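Local coordinates for protein chloromuconate cycloisomerase (Rhodococcus opacus, PDB 4M0X) that binds a manganese (II) ion in the barrel domain of an enolase-superfamily fold, next to an N-terminal capping domain, at residues A[48-53]-A[100-105]; A[56-61]-A[246-251]; A[273-276]-A[280-283]. All coordinates share one frame; numbering follows the deposited sequence.

The three contacts form a compact triangle, with centres 11 to 12 Å apart. Interaction 1 lies within the N-terminal capping domain, between strand 45-51 and helix 101-118. Interaction 2 joins a loop of that domain to the loop after barrel strand 244-246, beside the manganese ion. Interaction 3 lies in the barrel domain, between the short helix 272-275 and helix 278-291. Along the chain the segments of interactions 1 and 2 alternate, while interaction 3 follows both. Ser101 and Ala105 pack on Pro273 and Gly276, and Lys274 approaches Asp247 in a weak ion pair. Cap and barrel therefore meet both beside the metal, in interaction 2, and away from it, where helix 101-118 packs on the end of helix 272-275.

Interaction 1 (A[48-53]-A[100-105]); sequences GEAVTP and NSVAKA
With chi1 at -179°, Val102 holds CG1 trans to its own backbone N and beside its carbonyl carbon, and this branch faces Ala50 and Val51. CG2 is trans to the carbonyl carbon and lies farther from the strand. CG1 meets the methyl of Ala50, CB to CG1 3.7 Å, and also lies over the backbone of Val51, its nearest atom there the carbonyl oxygen, Val102 CG1 to Val51 O 3.2 Å. The small alanine suits a strand position that faces a helix, because the two backbones can come close: the CA atoms of Ala50 and Val102 are 5.4 Å apart. This is sheet-on-helix packing in the capping domain of the enolase superfamily, where strand 45-51 pairs antiparallel with strand 27-40 and helix 101-118 lies against it. Ile66 of helix 63-74 touches both Ala50 and Val102, adding a third apolar group. Beside the methyls, one water joins the two backbones, donating to Glu49 O at 2.6 Å and to Val102 O at 3.1 Å. The side chain of Glu49 sets off away from the helix, and its OE1 is hydrogen-bonded to Ser303 OG and Met306 N. At the start of the helix, Val102 N donates to Glu61 OE2.

Interaction 2 (A[56-61]-A[246-251]); sequences PWWGGE and ADESVT. With MN (manganese (II) ion), chain C.
One face of the Trp58 indole is covered by Glu248 CG, set toward the rim, while the carboxylate carbon of Asp247, water 2 and Trp57 CZ2 lie at its edge, in the ring plane. Trp58 CB lies over the centre of one Trp57 face. The contact borders a metal site of enolase-superfamily type: the loop 56-61 of the capping domain reaches the loop that follows barrel strand 244-246. Glu248 CG makes a CH-pi contact, 3.9 Å from the centroid of the Trp58 six-membered ring and 28° off its normal. The Glu248 chain is bent at chi2, and its carboxylate runs nearly parallel to the indole, the planes 12° apart. Glu248 OE2 thus stands above the ring near Trp58 NE1, 3.3 Å away, off the direction of the N-H, and the two are not hydrogen-bonded. The indole N-H is directed instead to water 2, 2.7 Å from NE1, which donates to Glu248 OE2 at 3.0 Å. Asp247, whose carboxylate plane is tilted 47° from the indole, brings OD1 to 3.4 Å from Trp58 CZ2; this oxygen is also salt-bridged to Lys271. The other oxygen of Asp247, OD2, binds the manganese ion at 2.2 Å, with Asp196 and Glu222 as further protein ligands. Waters 2 and 3 are ligands too. Glutamate suits its place because its two oxygens hold both: water 3 donates to Glu248 OE1 at 2.6 Å.

Interaction 3 (A[273-276]-A[280-283]); sequences PKSG and RARE
Ser275 packs its CB and OG against the start of helix 278-291, touching Arg280 and Ala281 without a direct hydrogen bond. Ser275 CB lies 3.8 Å from Ala281 N, and Ser275 OG is 3.9 Å from the methyl Ala281 CB. The carbonyl of Ser275 approaches the aliphatic root of Arg280, its O 3.3 Å from Arg280 CB. Serine and alanine are small, and the Arg280 side chain takes part only through CB and CG, which lets the two short helical pieces come within 5.6 Å, measured between the CA atoms of Ser275 and Ala281. Water 4 adds a polar link: it accepts from Arg280 N at 3.1 Å and gives a weak bond to Gly276 O.

Behind this first shell, Ser275 OG is hydrogen-bonded to Lys271 O, one turn back, which fixes the hydroxyl's rotation. Gly276 follows the short, weakly bonded helix 272-275 and ends it in a Schellman motif; its positive phi of 70° suits a residue without a side chain. The chain then enters helix 278-291, so the contact closes the passage from strand 267-270 to the next outer helix of the barrel. Leu313 of helix 304-316 also touches Ala281. Arg280, bent at chi2 (-62°), carries its guanidinium away from Ser275 to Glu283, where NH1 donates to the syn lone pair of OE2 at 2.8 Å, nearly in the guanidinium plane. Its NH2 forms a salt bridge with Glu289 of a neighbouring subunit. The chemistry is thus divided: uncharged atoms and one water join the helices, while the guanidinium of Arg280 pairs within its own helix and with a neighbouring subunit.

Interaction 1 (A[48-53]-A[100-105])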
loop_
_atom_site.group_PDB
_atom_site.type_symbol
_atom_site.label_atom_id
_atom_site.label_comp_id
_atom_site.label_asym_id
_atom_site.label_seq_id
_atom_site.Cartn_x
_atom_site.Cartn_y
_atom_site.Cartn_z
ATOM N N GLY A 48 36.946 -24.160 14.414
ATOM C CA GLY A 48 35.554 -23.835 14.150
ATOM C C GLY A 48 34.748 -25.129 14.127
ATOM O O GLY A 48 35.308 -26.238 14.036
ATOM N N GLU A 49 33.431 -24.995 14.206
ATOM C CA GLU A 49 32.563 -26.140 14.130
ATOM C C GLU A 49 31.530 -25.903 13.026
ATOM O O GLU A 49 31.002 -24.804 12.887
ATOM C CB GLU A 49 31.944 -26.346 15.514
ATOM C CG GLU A 49 30.573 -26.987 15.585
ATOM C CD GLU A 49 30.120 -27.251 17.025
ATOM O OE1 GLU A 49 30.750 -26.783 17.971
ATOM O OE2 GLU A 49 29.118 -27.940 17.230
ATOM N N ALA A 50 31.286 -26.909 12.194
ATOM C CA ALA A 50 30.047 -26.933 11.400
ATOM C C ALA A 50 29.014 -27.863 12.069
ATOM O O ALA A 50 29.292 -29.030 12.365
ATOM C CB ALA A 50 30.308 -27.369 9.973
ATOM N N VAL A 51 27.828 -27.356 12.324
ATOM C CA VAL A 51 26.855 -28.200 12.968
ATOM C C VAL A 51 25.440 -27.981 12.399
ATOM O O VAL A 51 25.110 -26.924 11.815
ATOM C CB VAL A 51 26.942 -28.035 14.517
ATOM C CG1 VAL A 51 26.456 -26.651 14.946
ATOM C CG2 VAL A 51 26.241 -29.175 15.251
ATOM N N THR A 52 24.616 -28.999 12.583
ATOM C CA THR A 52 23.337 -29.106 11.933
ATOM C C THR A 52 22.370 -29.768 12.924
ATOM O O THR A 52 22.797 -30.550 13.775
ATOM C CB THR A 52 23.534 -29.946 10.675
ATOM O OG1 THR A 52 23.204 -29.166 9.523
ATOM C CG2 THR A 52 22.748 -31.203 10.722
ATOM N N PRO A 53 21.077 -29.432 12.868
ATOM C CA PRO A 53 20.143 -30.080 13.811
ATOM C C PRO A 53 19.776 -31.511 13.430
ATOM O O PRO A 53 18.573 -31.834 13.327
ATOM C CB PRO A 53 18.894 -29.206 13.739
ATOM C CG PRO A 53 19.008 -28.503 12.437
ATOM C CD PRO A 53 20.464 -28.300 12.164
ATOM N N ASN A 100 25.657 -22.717 1.503
ATOM C CA ASN A 100 26.588 -23.467 2.341
ATOM C C ASN A 100 27.117 -22.614 3.475
ATOM O O ASN A 100 28.327 -22.434 3.626
ATOM C CB ASN A 100 27.722 -24.088 1.511
ATOM C CG ASN A 100 27.226 -25.204 0.586
ATOM O OD1 ASN A 100 27.291 -26.388 0.912
ATOM N ND2 ASN A 100 26.718 -24.826 -0.558
ATOM N N SER A 101 26.186 -22.090 4.270
ATOM C CA SER A 101 26.517 -21.183 5.361
ATOM C C SER A 101 27.120 -21.890 6.581
ATOM O O SER A 101 27.901 -21.318 7.333
ATOM C CB SER A 101 25.282 -20.394 5.766
ATOM O OG SER A 101 24.873 -19.525 4.721
ATOM N N VAL A 102 26.777 -23.146 6.781
ATOM C CA VAL A 102 27.297 -23.834 7.947
ATOM C C VAL A 102 28.756 -24.117 7.690
ATOM O O VAL A 102 29.595 -23.947 8.572
ATOM C CB VAL A 102 26.476 -25.100 8.240
ATOM C CG1 VAL A 102 26.996 -25.825 9.469
ATOM C CG2 VAL A 102 25.006 -24.716 8.432
ATOM N N ALA A 103 29.049 -24.509 6.453
ATOM C CA ALA A 103 30.431 -24.645 5.959
ATOM C C ALA A 103 31.201 -23.347 6.110
ATOM O O ALA A 103 32.286 -23.346 6.683
ATOM C CB ALA A 103 30.442 -25.087 4.520
ATOM N N LYS A 104 30.634 -22.239 5.629
ATOM C CA LYS A 104 31.332 -20.943 5.714
ATOM C C LYS A 104 31.517 -20.543 7.166
ATOM O O LYS A 104 32.608 -20.107 7.550
ATOM C CB LYS A 104 30.613 -19.851 4.930
ATOM C CG LYS A 104 30.521 -20.110 3.432
ATOM C CD LYS A 104 29.445 -19.241 2.776
ATOM C CE LYS A 104 29.505 -19.368 1.262
ATOM N NZ LYS A 104 28.907 -18.159 0.639
ATOM N N ALA A 105 30.481 -20.737 7.981
ATOM C CA ALA A 105 30.533 -20.404 9.417
ATOM C C ALA A 105 31.691 -21.063 10.151
ATOM O O ALA A 105 32.328 -20.417 10.972
ATOM C CB ALA A 105 29.220 -20.725 10.114
HETATM O O HOH W 1 28.927 -23.972 11.591
#

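Interaction 2 (A[56-61]-A[246-251])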
loop_
_atom_site.group_PDB
_atom_site.type_symbol
_atom_site.label_atom_id
_atom_site.label_comp_id
_atom_site.label_asym_id
_atom_site.label_seq_id
_atom_site.Cartn_x
_atom_site.Cartn_y
_atom_site.Cartn_z
ATOM N N PRO A 56 20.323 -32.789 6.842
ATOM C CA PRO A 56 19.978 -31.711 5.934
ATOM C C PRO A 56 18.503 -31.320 5.906
ATOM O O PRO A 56 18.123 -30.427 5.159
ATOM C CB PRO A 56 20.465 -32.225 4.580
ATOM C CG PRO A 56 20.329 -33.688 4.700
ATOM C CD PRO A 56 20.653 -34.028 6.128
ATOM N N TRP A 57 17.687 -31.943 6.743
ATOM C CA TRP A 57 16.260 -31.613 6.795
ATOM C C TRP A 57 16.014 -30.112 7.036
ATOM O O TRP A 57 15.111 -29.532 6.433
ATOM C CB TRP A 57 15.540 -32.477 7.848
ATOM C CG TRP A 57 15.778 -32.009 9.276
ATOM C CD1 TRP A 57 16.806 -32.385 10.105
ATOM C CD2 TRP A 57 15.007 -31.040 10.014
ATOM N NE1 TRP A 57 16.710 -31.731 11.317
ATOM C CE2 TRP A 57 15.621 -30.899 11.291
ATOM C CE3 TRP A 57 13.862 -30.272 9.722
ATOM C CZ2 TRP A 57 15.125 -30.024 12.277
ATOM C CZ3 TRP A 57 13.362 -29.413 10.706
ATOM C CH2 TRP A 57 14.002 -29.295 11.969
ATOM N N TRP A 58 16.834 -29.484 7.885
ATOM C CA TRP A 58 16.599 -28.109 8.305
ATOM C C TRP A 58 17.099 -27.104 7.276
ATOM O O TRP A 58 16.367 -26.200 6.888
ATOM C CB TRP A 58 17.278 -27.870 9.647
ATOM C CG TRP A 58 16.900 -26.587 10.412
ATOM C CD1 TRP A 58 16.146 -26.508 11.548
ATOM C CD2 TRP A 58 17.327 -25.235 10.124
ATOM N NE1 TRP A 58 16.060 -25.205 11.973
ATOM C CE2 TRP A 58 16.757 -24.400 11.112
ATOM C CE3 TRP A 58 18.123 -24.649 9.112
ATOM C CZ2 TRP A 58 16.954 -23.009 11.125
ATOM C CZ3 TRP A 58 18.317 -23.249 9.117
ATOM C CH2 TRP A 58 17.737 -22.453 10.116
ATOM N N GLY A 59 18.352 -27.258 6.851
ATOM C CA GLY A 59 19.029 -26.235 6.042
ATOM C C GLY A 59 19.720 -26.746 4.782
ATOM O O GLY A 59 20.311 -25.954 4.038
ATOM N N GLY A 60 19.649 -28.057 4.527
ATOM C CA GLY A 60 20.214 -28.637 3.300
ATOM C C GLY A 60 21.716 -28.937 3.349
ATOM O O GLY A 60 22.336 -29.327 2.334
ATOM N N GLU A 61 22.303 -28.746 4.526
ATOM C CA GLU A 61 23.709 -29.033 4.724
ATOM C C GLU A 61 23.776 -30.293 5.569
ATOM O O GLU A 61 22.849 -30.552 6.349
ATOM C CB GLU A 61 24.423 -27.842 5.387
ATOM C CG GLU A 61 24.310 -26.550 4.575
ATOM C CD GLU A 61 25.406 -25.514 4.847
ATOM O OE1 GLU A 61 26.606 -25.817 4.604
ATOM O OE2 GLU A 61 25.068 -24.373 5.261
ATOM N N ALA A 246 11.044 -15.341 14.023
ATOM C CA ALA A 246 11.649 -15.922 12.864
ATOM C C ALA A 246 12.904 -16.675 13.272
ATOM O O ALA A 246 13.710 -16.186 14.081
ATOM C CB ALA A 246 11.996 -14.831 11.883
ATOM N N ASP A 247 13.068 -17.870 12.714
ATOM C CA ASP A 247 14.282 -18.636 12.872
ATOM C C ASP A 247 14.713 -18.989 11.447
ATOM O O ASP A 247 15.469 -18.218 10.834
ATOM C CB ASP A 247 14.069 -19.871 13.755
ATOM C CG ASP A 247 15.294 -20.803 13.781
ATOM O OD1 ASP A 247 16.364 -20.405 13.254
ATOM O OD2 ASP A 247 15.189 -21.938 14.302
ATOM N N GLU A 248 14.202 -20.106 10.909
ATOM C CA GLU A 248 14.455 -20.519 9.513
ATOM C C GLU A 248 14.262 -19.387 8.497
ATOM O O GLU A 248 14.852 -19.422 7.419
ATOM C CB GLU A 248 13.490 -21.637 9.095
ATOM C CG GLU A 248 13.761 -23.038 9.625
ATOM C CD GLU A 248 13.133 -23.258 10.985
ATOM O OE1 GLU A 248 12.831 -22.253 11.716
ATOM O OE2 GLU A 248 12.942 -24.447 11.333
ATOM N N SER A 249 13.401 -18.415 8.829
ATOM C CA SER A 249 13.091 -17.298 7.949
ATOM C C SER A 249 14.164 -16.227 7.954
ATOM O O SER A 249 14.228 -15.453 6.995
ATOM C CB SER A 249 11.745 -16.668 8.316
ATOM O OG SER A 249 10.641 -17.448 7.862
ATOM N N VAL A 250 14.966 -16.153 9.033
ATOM C CA VAL A 250 16.129 -15.249 9.094
ATOM C C VAL A 250 17.429 -15.980 9.041
ATOM O O VAL A 250 17.950 -16.447 10.058
ATOM C CB VAL A 250 16.289 -14.452 10.394
ATOM C CG1 VAL A 250 16.125 -12.955 10.149
ATOM C CG2 VAL A 250 15.453 -15.009 11.527
ATOM N N THR A 251 18.004 -16.057 7.870
ATOM C CA THR A 251 19.320 -16.633 7.826
ATOM C C THR A 251 20.240 -15.664 7.176
ATOM O O THR A 251 21.424 -15.881 7.172
ATOM C CB THR A 251 19.360 -17.915 7.024
ATOM O OG1 THR A 251 19.115 -17.584 5.653
ATOM C CG2 THR A 251 18.316 -18.907 7.536
HETATM MN MN MN C . 13.940 -23.147 15.697
HETATM O O HOH W 2 14.289 -24.923 13.983
HETATM O O HOH W 3 12.366 -22.899 14.148
#

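Interaction 3 (A[273-276]-A[280-283])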
loop_
_atom_site.group_PDB
_atom_site.type_symbol
_atom_site.label_atom_id
_atom_site.label_comp_id
_atom_site.label_asym_id
_atom_site.label_seq_id
_atom_site.Cartn_x
_atom_site.Cartn_y
_atom_site.Cartn_z
ATOM N N PRO A 273 25.897 -20.543 12.756
ATOM C CA PRO A 273 25.978 -21.454 11.604
ATOM C C PRO A 273 25.050 -21.049 10.459
ATOM O O PRO A 273 25.462 -20.904 9.318
ATOM C CB PRO A 273 25.499 -22.789 12.184
ATOM C CG PRO A 273 25.747 -22.689 13.635
ATOM C CD PRO A 273 25.448 -21.260 13.962
ATOM N N LYS A 274 23.792 -20.857 10.794
ATOM C CA LYS A 274 22.764 -20.551 9.830
ATOM C C LYS A 274 22.952 -19.208 9.071
ATOM O O LYS A 274 22.380 -19.032 7.991
ATOM C CB LYS A 274 21.410 -20.716 10.530
ATOM C CG LYS A 274 20.391 -19.624 10.384
ATOM C CD LYS A 274 20.047 -18.989 11.719
ATOM C CE LYS A 274 18.592 -18.545 11.658
ATOM N NZ LYS A 274 18.134 -17.627 12.727
ATOM N N SER A 275 23.769 -18.301 9.618
ATOM C CA SER A 275 24.020 -16.971 9.026
ATOM C C SER A 275 25.326 -16.970 8.304
ATOM O O SER A 275 25.721 -15.941 7.746
ATOM C CB SER A 275 24.156 -15.874 10.080
ATOM O OG SER A 275 23.201 -16.007 11.104
ATOM N N GLY A 276 26.019 -18.103 8.364
ATOM C CA GLY A 276 27.360 -18.228 7.789
ATOM C C GLY A 276 28.458 -17.466 8.513
ATOM O O GLY A 276 29.426 -17.029 7.882
ATOM N N ARG A 280 28.131 -11.780 10.100
ATOM C CA ARG A 280 26.758 -11.780 9.566
ATOM C C ARG A 280 25.721 -11.917 10.667
ATOM O O ARG A 280 24.780 -11.129 10.723
ATOM C CB ARG A 280 26.554 -12.869 8.516
ATOM C CG ARG A 280 27.400 -12.694 7.273
ATOM C CD ARG A 280 27.034 -11.395 6.583
ATOM N NE ARG A 280 27.563 -11.338 5.226
ATOM C CZ ARG A 280 27.628 -10.230 4.480
ATOM N NH1 ARG A 280 27.185 -9.057 4.947
ATOM N NH2 ARG A 280 28.152 -10.295 3.258
ATOM N N ALA A 281 25.921 -12.882 11.574
ATOM C CA ALA A 281 25.054 -12.988 12.758
ATOM C C ALA A 281 24.909 -11.650 13.500
ATOM O O ALA A 281 23.773 -11.265 13.776
ATOM C CB ALA A 281 25.491 -14.104 13.693
ATOM N N ARG A 282 26.002 -10.930 13.811
ATOM C CA ARG A 282 25.829 -9.616 14.440
ATOM C C ARG A 282 25.047 -8.659 13.561
ATOM O O ARG A 282 24.228 -7.889 14.074
ATOM C CB ARG A 282 27.131 -8.937 14.896
ATOM C CG ARG A 282 27.242 -8.771 16.406
ATOM C CD ARG A 282 27.082 -7.373 17.001
ATOM N NE ARG A 282 25.726 -6.811 16.982
ATOM C CZ ARG A 282 25.400 -5.689 17.639
ATOM N NH1 ARG A 282 26.318 -5.055 18.360
ATOM N NH2 ARG A 282 24.167 -5.198 17.603
ATOM N N GLU A 283 25.290 -8.702 12.255
ATOM C CA GLU A 283 24.639 -7.763 11.370
ATOM C C GLU A 283 23.137 -7.978 11.450
ATOM O O GLU A 283 22.395 -7.018 11.574
ATOM C CB GLU A 283 25.175 -7.849 9.929
ATOM C CG GLU A 283 26.539 -7.171 9.742
ATOM C CD GLU A 283 27.140 -7.345 8.329
ATOM O OE1 GLU A 283 28.165 -6.667 7.984
ATOM O OE2 GLU A 283 26.572 -8.160 7.551
HETATM O O HOH W 4 30.012 -13.961 9.064
#